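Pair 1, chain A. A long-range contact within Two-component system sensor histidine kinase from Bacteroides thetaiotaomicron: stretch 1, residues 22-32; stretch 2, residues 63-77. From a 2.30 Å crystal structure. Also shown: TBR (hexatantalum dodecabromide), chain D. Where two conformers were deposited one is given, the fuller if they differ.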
# COMPACT_ATOMS: atom_id res chain seq x y z
N SER A 22 40.52 -3.44 -5.08
CA SER A 22 40.20 -4.85 -5.24
C SER A 22 39.29 -5.32 -4.14
O SER A 22 38.64 -6.33 -4.33
CB SER A 22 41.46 -5.70 -5.36
OG SER A 22 42.32 -5.48 -4.27
N VAL A 23 39.21 -4.55 -3.04
CA VAL A 23 38.31 -4.83 -1.90
C VAL A 23 36.96 -4.09 -1.97
O VAL A 23 36.91 -2.86 -1.95
CB VAL A 23 39.00 -4.55 -0.50
CG1 VAL A 23 38.11 -4.98 0.61
CG2 VAL A 23 40.33 -5.29 -0.36
N VAL A 24 35.86 -4.84 -1.98
CA VAL A 24 34.54 -4.22 -2.02
C VAL A 24 33.87 -4.34 -0.68
O VAL A 24 33.73 -5.44 -0.15
CB VAL A 24 33.70 -4.84 -3.14
CG1 VAL A 24 32.21 -4.47 -3.03
CG2 VAL A 24 34.24 -4.45 -4.46
N SER A 25 33.38 -3.25 -0.12
CA SER A 25 32.87 -3.37 1.22
C SER A 25 31.35 -3.17 1.34
O SER A 25 30.83 -3.39 2.42
CB SER A 25 33.56 -2.34 2.09
OG SER A 25 33.21 -1.08 1.50
N CYS A 26 30.70 -2.64 0.29
CA CYS A 26 29.27 -2.40 0.27
C CYS A 26 28.75 -2.08 -1.13
O CYS A 26 29.53 -1.74 -2.03
CB CYS A 26 28.89 -1.24 1.17
SG CYS A 26 29.78 0.25 0.83
N PHE A 27 27.42 -2.16 -1.27
CA PHE A 27 26.71 -1.92 -2.53
C PHE A 27 25.52 -1.10 -2.17
O PHE A 27 24.94 -1.30 -1.10
CB PHE A 27 26.16 -3.19 -3.19
CG PHE A 27 27.19 -4.21 -3.53
CD1 PHE A 27 27.59 -5.16 -2.60
CD2 PHE A 27 27.79 -4.21 -4.78
CE1 PHE A 27 28.53 -6.12 -2.92
CE2 PHE A 27 28.76 -5.14 -5.08
CZ PHE A 27 29.12 -6.11 -4.19
N LEU A 28 25.12 -0.20 -3.08
CA LEU A 28 23.86 0.53 -2.99
C LEU A 28 23.24 0.48 -4.34
O LEU A 28 23.93 0.33 -5.33
CB LEU A 28 24.12 1.99 -2.62
CG LEU A 28 24.77 2.12 -1.25
CD1 LEU A 28 25.35 3.52 -1.04
CD2 LEU A 28 23.73 1.75 -0.17
N GLN A 29 21.93 0.61 -4.41
CA GLN A 29 21.24 0.66 -5.68
C GLN A 29 20.30 1.86 -5.61
O GLN A 29 19.43 1.90 -4.73
CB GLN A 29 20.44 -0.59 -5.87
CG GLN A 29 19.89 -0.68 -7.27
CD GLN A 29 19.18 -2.00 -7.56
OE1 GLN A 29 18.59 -2.62 -6.67
NE2 GLN A 29 19.20 -2.41 -8.84
N ASP A 30 20.49 2.85 -6.50
CA ASP A 30 19.63 4.04 -6.50
C ASP A 30 18.23 3.70 -7.02
O ASP A 30 18.00 2.58 -7.49
CB ASP A 30 20.27 5.24 -7.24
CG ASP A 30 20.69 4.92 -8.73
OD1 ASP A 30 19.85 4.48 -9.54
OD2 ASP A 30 21.84 5.23 -9.12
N SER A 31 17.31 4.67 -6.95
CA SER A 31 15.87 4.37 -7.16
C SER A 31 15.59 4.14 -8.64
O SER A 31 14.47 3.86 -9.00
CB SER A 31 14.98 5.51 -6.65
OG SER A 31 15.48 6.75 -7.16
N GLU A 32 16.60 4.29 -9.48
CA GLU A 32 16.47 4.07 -10.93
C GLU A 32 17.29 2.84 -11.33
O GLU A 32 17.47 2.56 -12.48
CB GLU A 32 16.84 5.36 -11.72
CG GLU A 32 15.83 6.53 -11.42
CD GLU A 32 16.36 7.98 -11.68
OE1 GLU A 32 15.76 8.69 -12.54
OE2 GLU A 32 17.32 8.42 -10.97
N THR A 63 39.55 7.04 -1.11
CA THR A 63 39.68 6.60 0.26
C THR A 63 38.81 5.40 0.45
O THR A 63 37.93 5.12 -0.37
CB THR A 63 39.34 7.76 1.25
OG1 THR A 63 39.72 7.42 2.57
CG2 THR A 63 37.84 8.17 1.22
N ARG A 64 39.04 4.64 1.50
CA ARG A 64 38.29 3.41 1.68
C ARG A 64 36.88 3.73 2.19
O ARG A 64 36.70 4.54 3.10
CB ARG A 64 39.04 2.45 2.62
CG ARG A 64 38.28 1.15 2.94
CD ARG A 64 39.07 0.19 3.87
NE ARG A 64 38.96 -1.20 3.42
CZ ARG A 64 39.99 -2.05 3.32
NH1 ARG A 64 41.23 -1.70 3.71
NH2 ARG A 64 39.77 -3.26 2.87
N ILE A 65 35.89 3.05 1.62
CA ILE A 65 34.52 3.20 2.01
C ILE A 65 34.12 1.98 2.86
O ILE A 65 34.37 0.84 2.47
CB ILE A 65 33.62 3.17 0.75
CG1 ILE A 65 34.14 4.13 -0.34
CG2 ILE A 65 32.12 3.48 1.09
CD1 ILE A 65 34.12 5.56 0.06
N TYR A 66 33.46 2.19 4.00
CA TYR A 66 33.11 1.03 4.84
C TYR A 66 31.65 0.65 4.77
O TYR A 66 31.30 -0.48 5.10
CB TYR A 66 33.52 1.28 6.28
CG TYR A 66 35.01 1.44 6.43
CD1 TYR A 66 35.84 0.33 6.68
CD2 TYR A 66 35.60 2.73 6.36
CE1 TYR A 66 37.23 0.47 6.84
CE2 TYR A 66 37.05 2.90 6.50
CZ TYR A 66 37.83 1.75 6.73
OH TYR A 66 39.18 1.89 6.90
N CYS A 67 30.81 1.61 4.38
CA CYS A 67 29.39 1.42 4.43
C CYS A 67 28.80 2.62 3.70
O CYS A 67 29.51 3.60 3.48
CB CYS A 67 28.89 1.42 5.88
SG CYS A 67 29.10 3.00 6.71
N GLY A 68 27.52 2.53 3.35
CA GLY A 68 26.82 3.63 2.72
C GLY A 68 25.32 3.51 2.86
O GLY A 68 24.84 2.42 3.08
N VAL A 69 24.61 4.63 2.76
CA VAL A 69 23.18 4.64 2.55
C VAL A 69 22.81 5.77 1.60
O VAL A 69 23.55 6.74 1.50
CB VAL A 69 22.33 4.89 3.84
CG1 VAL A 69 22.32 3.69 4.66
CG2 VAL A 69 22.78 6.11 4.60
N ILE A 70 21.67 5.64 0.94
CA ILE A 70 21.17 6.68 0.06
C ILE A 70 20.23 7.59 0.88
O ILE A 70 19.32 7.08 1.56
CB ILE A 70 20.46 6.04 -1.15
CG1 ILE A 70 21.47 5.26 -2.01
CG2 ILE A 70 19.71 7.09 -1.96
CD1 ILE A 70 20.84 4.58 -3.28
N ILE A 71 20.43 8.91 0.76
CA ILE A 71 19.69 9.93 1.48
C ILE A 71 19.01 10.91 0.48
O ILE A 71 19.61 11.32 -0.51
CB ILE A 71 20.68 10.73 2.44
CG1 ILE A 71 21.28 9.85 3.56
CG2 ILE A 71 20.08 11.96 3.02
CD1 ILE A 71 20.28 9.08 4.35
N ASP A 72 17.75 11.26 0.74
CA ASP A 72 16.96 12.23 -0.06
C ASP A 72 16.88 11.89 -1.56
O ASP A 72 16.69 12.77 -2.36
CB ASP A 72 17.43 13.70 0.18
CG ASP A 72 17.35 14.14 1.68
OD1 ASP A 72 16.68 13.42 2.48
OD2 ASP A 72 17.95 15.21 2.04
N ASN A 73 17.03 10.61 -1.91
CA ASN A 73 16.94 10.17 -3.31
C ASN A 73 17.98 10.94 -4.17
O ASN A 73 17.75 11.19 -5.36
CB ASN A 73 15.53 10.47 -3.83
CG ASN A 73 15.13 9.60 -5.02
OD1 ASN A 73 15.66 8.51 -5.26
ND2 ASN A 73 14.17 10.10 -5.79
N THR A 74 19.07 11.39 -3.56
CA THR A 74 20.07 12.09 -4.32
C THR A 74 21.49 11.97 -3.80
O THR A 74 22.41 12.26 -4.56
CB THR A 74 19.70 13.58 -4.61
OG1 THR A 74 20.60 14.09 -5.60
CG2 THR A 74 19.80 14.48 -3.36
N TYR A 75 21.69 11.58 -2.54
CA TYR A 75 23.07 11.49 -2.00
C TYR A 75 23.50 10.07 -1.66
O TYR A 75 22.70 9.23 -1.27
CB TYR A 75 23.28 12.35 -0.73
CG TYR A 75 22.83 13.79 -0.83
CD1 TYR A 75 23.59 14.75 -1.53
CD2 TYR A 75 21.66 14.21 -0.20
CE1 TYR A 75 23.15 16.08 -1.64
CE2 TYR A 75 21.20 15.54 -0.33
CZ TYR A 75 21.94 16.45 -1.03
OH TYR A 75 21.45 17.74 -1.06
N LEU A 76 24.77 9.79 -1.79
CA LEU A 76 25.34 8.59 -1.19
C LEU A 76 26.14 9.09 -0.01
O LEU A 76 27.09 9.87 -0.24
CB LEU A 76 26.25 7.84 -2.18
CG LEU A 76 25.68 6.88 -3.23
CD1 LEU A 76 24.28 7.20 -3.68
CD2 LEU A 76 26.58 6.82 -4.45
N TYR A 77 25.70 8.77 1.21
CA TYR A 77 26.45 9.00 2.44
C TYR A 77 27.28 7.76 2.66
O TYR A 77 26.75 6.65 2.77
CB TYR A 77 25.49 9.21 3.68
CG TYR A 77 24.96 10.62 3.86
CD1 TYR A 77 24.52 11.37 2.76
CD2 TYR A 77 24.88 11.20 5.12
CE1 TYR A 77 24.04 12.69 2.91
CE2 TYR A 77 24.38 12.49 5.33
CZ TYR A 77 23.97 13.25 4.21
OH TYR A 77 23.50 14.55 4.40
TA1 TBR D . 11.43 -2.63 -10.39
TA2 TBR D . 13.76 -2.34 -11.81
TA3 TBR D . 11.26 -2.35 -13.19
TA4 TBR D . 12.81 0.00 -12.97
TA5 TBR D . 10.44 -0.30 -11.51
TA6 TBR D . 12.88 -0.35 -10.17
BR1 TBR D . 13.28 -4.46 -10.27
BR2 TBR D . 10.03 -4.28 -11.83
BR3 TBR D . 9.11 -1.71 -9.77
BR4 TBR D . 12.00 -1.62 -8.08
BR5 TBR D . 13.26 -3.95 -13.78
BR6 TBR D . 8.92 -1.27 -13.43
BR7 TBR D . 10.87 1.77 -13.04
BR8 TBR D . 13.98 1.68 -11.39
BR9 TBR D . 15.16 -0.97 -13.54
BRA TBR D . 11.90 -0.89 -15.27
BRB TBR D . 10.99 1.33 -9.56
BRC TBR D . 15.24 -1.43 -9.91

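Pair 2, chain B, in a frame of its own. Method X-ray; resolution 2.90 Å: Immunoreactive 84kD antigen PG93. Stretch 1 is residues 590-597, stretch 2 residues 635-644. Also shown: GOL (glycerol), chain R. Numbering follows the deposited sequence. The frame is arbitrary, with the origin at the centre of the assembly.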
# COMPACT_ATOMS: atom_id res chain seq x y z
N VAL B 590 -0.91 -12.15 -13.44
CA VAL B 590 -1.12 -12.74 -12.11
C VAL B 590 0.22 -12.68 -11.34
O VAL B 590 1.21 -13.28 -11.77
CB VAL B 590 -1.72 -14.18 -12.19
CG1 VAL B 590 -1.70 -14.89 -10.83
CG2 VAL B 590 -3.14 -14.16 -12.74
N THR B 591 0.22 -11.95 -10.21
CA THR B 591 1.39 -11.69 -9.36
C THR B 591 1.50 -12.72 -8.20
O THR B 591 2.62 -13.12 -7.87
CB THR B 591 1.33 -10.26 -8.83
OG1 THR B 591 0.08 -10.10 -8.16
CG2 THR B 591 1.42 -9.23 -9.93
N ASP B 592 0.37 -13.12 -7.59
CA ASP B 592 0.39 -14.11 -6.50
C ASP B 592 -0.84 -15.00 -6.48
O ASP B 592 -1.91 -14.62 -6.99
CB ASP B 592 0.59 -13.46 -5.11
CG ASP B 592 1.50 -14.28 -4.17
OD1 ASP B 592 1.96 -15.38 -4.57
OD2 ASP B 592 1.77 -13.80 -3.04
N ILE B 593 -0.67 -16.20 -5.89
CA ILE B 593 -1.69 -17.23 -5.69
C ILE B 593 -1.51 -17.81 -4.28
O ILE B 593 -0.39 -18.16 -3.88
CB ILE B 593 -1.71 -18.37 -6.79
CG1 ILE B 593 -1.65 -17.81 -8.22
CG2 ILE B 593 -2.94 -19.30 -6.63
CD1 ILE B 593 -0.92 -18.64 -9.19
N VAL B 594 -2.62 -17.93 -3.54
CA VAL B 594 -2.73 -18.51 -2.21
C VAL B 594 -3.93 -19.48 -2.24
O VAL B 594 -4.89 -19.22 -2.96
CB VAL B 594 -2.83 -17.38 -1.17
CG1 VAL B 594 -3.66 -17.77 0.04
CG2 VAL B 594 -1.45 -16.92 -0.76
N VAL B 595 -3.83 -20.64 -1.54
CA VAL B 595 -4.88 -21.67 -1.56
C VAL B 595 -5.55 -21.84 -0.16
O VAL B 595 -4.88 -22.09 0.86
CB VAL B 595 -4.35 -23.02 -2.12
CG1 VAL B 595 -5.43 -24.09 -2.11
CG2 VAL B 595 -3.79 -22.85 -3.53
N ASP B 596 -6.90 -21.74 -0.17
CA ASP B 596 -7.87 -21.91 0.93
C ASP B 596 -7.82 -23.26 1.61
O ASP B 596 -7.34 -24.24 1.06
CB ASP B 596 -9.31 -21.79 0.35
CG ASP B 596 -10.08 -20.52 0.64
OD1 ASP B 596 -9.47 -19.56 1.16
OD2 ASP B 596 -11.31 -20.49 0.35
N LYS B 597 -8.49 -23.32 2.77
CA LYS B 597 -8.79 -24.50 3.58
C LYS B 597 -9.82 -25.31 2.79
O LYS B 597 -9.88 -26.54 2.91
CB LYS B 597 -9.34 -23.99 4.93
CG LYS B 597 -9.76 -25.04 5.94
CD LYS B 597 -10.36 -24.40 7.20
CE LYS B 597 -11.83 -24.02 7.08
NZ LYS B 597 -12.73 -25.20 7.21
N ASN B 635 -3.66 -2.97 -8.25
CA ASN B 635 -2.34 -3.57 -8.47
C ASN B 635 -1.85 -4.15 -7.14
O ASN B 635 -1.42 -3.42 -6.24
CB ASN B 635 -1.35 -2.56 -9.09
CG ASN B 635 0.05 -3.08 -9.39
OD1 ASN B 635 0.37 -4.28 -9.24
ND2 ASN B 635 0.92 -2.18 -9.82
N ILE B 636 -1.99 -5.50 -7.01
CA ILE B 636 -1.61 -6.30 -5.85
C ILE B 636 -0.29 -6.99 -6.15
O ILE B 636 -0.18 -7.67 -7.16
CB ILE B 636 -2.72 -7.32 -5.45
CG1 ILE B 636 -4.12 -6.65 -5.40
CG2 ILE B 636 -2.37 -8.04 -4.11
CD1 ILE B 636 -5.26 -7.61 -5.43
N LEU B 637 0.69 -6.82 -5.27
CA LEU B 637 2.05 -7.33 -5.42
C LEU B 637 2.26 -8.68 -4.74
O LEU B 637 3.06 -9.49 -5.23
CB LEU B 637 3.04 -6.30 -4.83
CG LEU B 637 3.57 -5.25 -5.82
CD1 LEU B 637 2.52 -4.22 -6.19
CD2 LEU B 637 4.80 -4.57 -5.27
N SER B 638 1.56 -8.91 -3.59
CA SER B 638 1.66 -10.12 -2.79
C SER B 638 0.37 -10.47 -2.02
O SER B 638 -0.52 -9.63 -1.86
CB SER B 638 2.81 -9.99 -1.80
OG SER B 638 2.69 -8.82 -1.01
N LEU B 639 0.30 -11.73 -1.56
CA LEU B 639 -0.74 -12.35 -0.74
C LEU B 639 -0.10 -13.24 0.38
O LEU B 639 1.07 -13.67 0.26
CB LEU B 639 -1.70 -13.21 -1.60
CG LEU B 639 -2.67 -12.51 -2.57
CD1 LEU B 639 -3.51 -13.52 -3.30
CD2 LEU B 639 -3.57 -11.48 -1.87
N ALA B 640 -0.85 -13.49 1.48
CA ALA B 640 -0.49 -14.34 2.63
C ALA B 640 -1.73 -14.58 3.40
O ALA B 640 -2.53 -13.66 3.53
CB ALA B 640 0.56 -13.67 3.51
N LEU B 641 -1.93 -15.79 3.88
CA LEU B 641 -3.17 -16.14 4.56
C LEU B 641 -2.92 -16.76 5.93
O LEU B 641 -2.13 -17.70 6.06
CB LEU B 641 -3.93 -17.11 3.65
CG LEU B 641 -5.23 -17.73 4.12
CD1 LEU B 641 -6.35 -16.72 4.08
CD2 LEU B 641 -5.58 -18.89 3.27
N ASN B 642 -3.63 -16.24 6.95
CA ASN B 642 -3.60 -16.73 8.31
C ASN B 642 -4.70 -17.78 8.41
O ASN B 642 -5.85 -17.45 8.70
CB ASN B 642 -3.79 -15.57 9.29
CG ASN B 642 -3.72 -15.91 10.77
OD1 ASN B 642 -3.75 -17.07 11.21
ND2 ASN B 642 -3.68 -14.87 11.59
N ASP B 643 -4.35 -19.04 8.10
CA ASP B 643 -5.29 -20.17 8.05
C ASP B 643 -6.06 -20.39 9.36
O ASP B 643 -7.14 -20.97 9.32
CB ASP B 643 -4.58 -21.46 7.63
CG ASP B 643 -3.78 -21.34 6.34
OD1 ASP B 643 -4.34 -21.65 5.26
OD2 ASP B 643 -2.58 -20.93 6.41
N ASP B 644 -5.54 -19.87 10.49
CA ASP B 644 -6.14 -20.04 11.81
C ASP B 644 -7.30 -19.08 12.11
O ASP B 644 -8.23 -19.48 12.81
CB ASP B 644 -5.07 -19.87 12.88
CG ASP B 644 -5.57 -20.28 14.24
OD1 ASP B 644 -5.76 -21.51 14.45
OD2 ASP B 644 -5.86 -19.38 15.06
C1 GOL R . 3.34 -17.03 -2.07
O1 GOL R . 4.46 -16.56 -2.81
C2 GOL R . 3.28 -16.33 -0.73
O2 GOL R . 3.11 -14.93 -0.95
C3 GOL R . 2.16 -16.87 0.13
O3 GOL R . 2.56 -16.97 1.50

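What separates the two contacts most sharply? It is the matched couple A:Cys26 and A:Gly68 in pair 1 against B:Asp592 and B:Leu639 in pair 2. In pair 1 this site makes no hydrogen bond between the stretches: the sulfur lies over the neighbouring backbone, A:Cys26 SG being 3.8 Å from A:Cys67 CA and 4.1 Å from A:Gly68 N. In pair 2 the aspartate reaches across and accepts a hydrogen bond from the backbone, B:Leu639 N to B:Asp592 OD2, 2.9 Å. A glycerol, probably from the crystallisation liquor, sits at the same place, with GOL O2 2.7 Å from both B:Asp592 OD2 and B:Leu639 O.

What backbone arrangement do they share? In each, two strands run nearly parallel, their N-to-C directions 7° apart, and 14 central residues superpose with an RMSD of 0.6 Å. The axes approach to 6.5 Å in pair 1 and 5.7 Å in pair 2. No backbone-to-backbone hydrogen bond joins the two stretches in either case, so side chains bridge the gap. The register agrees as well: A:Ser25 faces A:Tyr66 and A:Cys26 faces A:Cys67, just as B:Thr591 faces B:Leu637 and B:Asp592 faces B:Ser638.

Which interaction survives the change of sequence? A hydroxyl at one matched position, A:Ser25 or B:Thr591, donates to the backbone carbonyl of a matched isoleucine. A:Ser25 OG lies 2.4 Å from A:Ile65 O, which is very short, and B:Thr591 OG1 lies 2.6 Å from B:Ile636 O. Both side chains point toward the other stretch with chi1 in the p well, and their centres fall 0.7 Å apart after superposition. The methyl that threonine adds therefore leaves this bond in place.

How is the space beyond the hydroxyl filled? Pair 1 puts the bulk on its first stretch. A:Leu28 extends over A:Gly68, its CD2 3.5 Å from A:Gly68 O, and an ideal CB on that glycine would lie 2.9 Å from A:Leu28 CD1, a clash. The leucine also packs on A:Ile70, with A:Leu28 CB 4.2 Å from A:Ile70 CD1, and on A:Leu76, with A:Leu28 CD1 4.0 Å from A:Leu76 CG. Pair 2 divides the volume differently: the shorter B:Val594 matches A:Leu28, and B:Leu639 occupies the glycine position. B:Val594 CG2 is 3.8 Å from B:Leu639 CB, while B:Val594 CG1 is 3.7 Å from B:Leu641 CB, so its two methyls meet successive inward-pointing leucines.

Do the C-terminal ends still agree? They agree in part. A:Ile70 and B:Leu641 match and both point toward the first stretch; A:Ile70 CD1 comes 3.4 Å from A:Gln29 O, and B:Leu641 CD2 4.1 Å from B:Val595 O. Farther on, pair 1 adds a hydrogen bond from A:Ser31 OG to A:Asn73 OD1, 2.6 Å, whereas the matched B:Lys597 leads its side-chain end away.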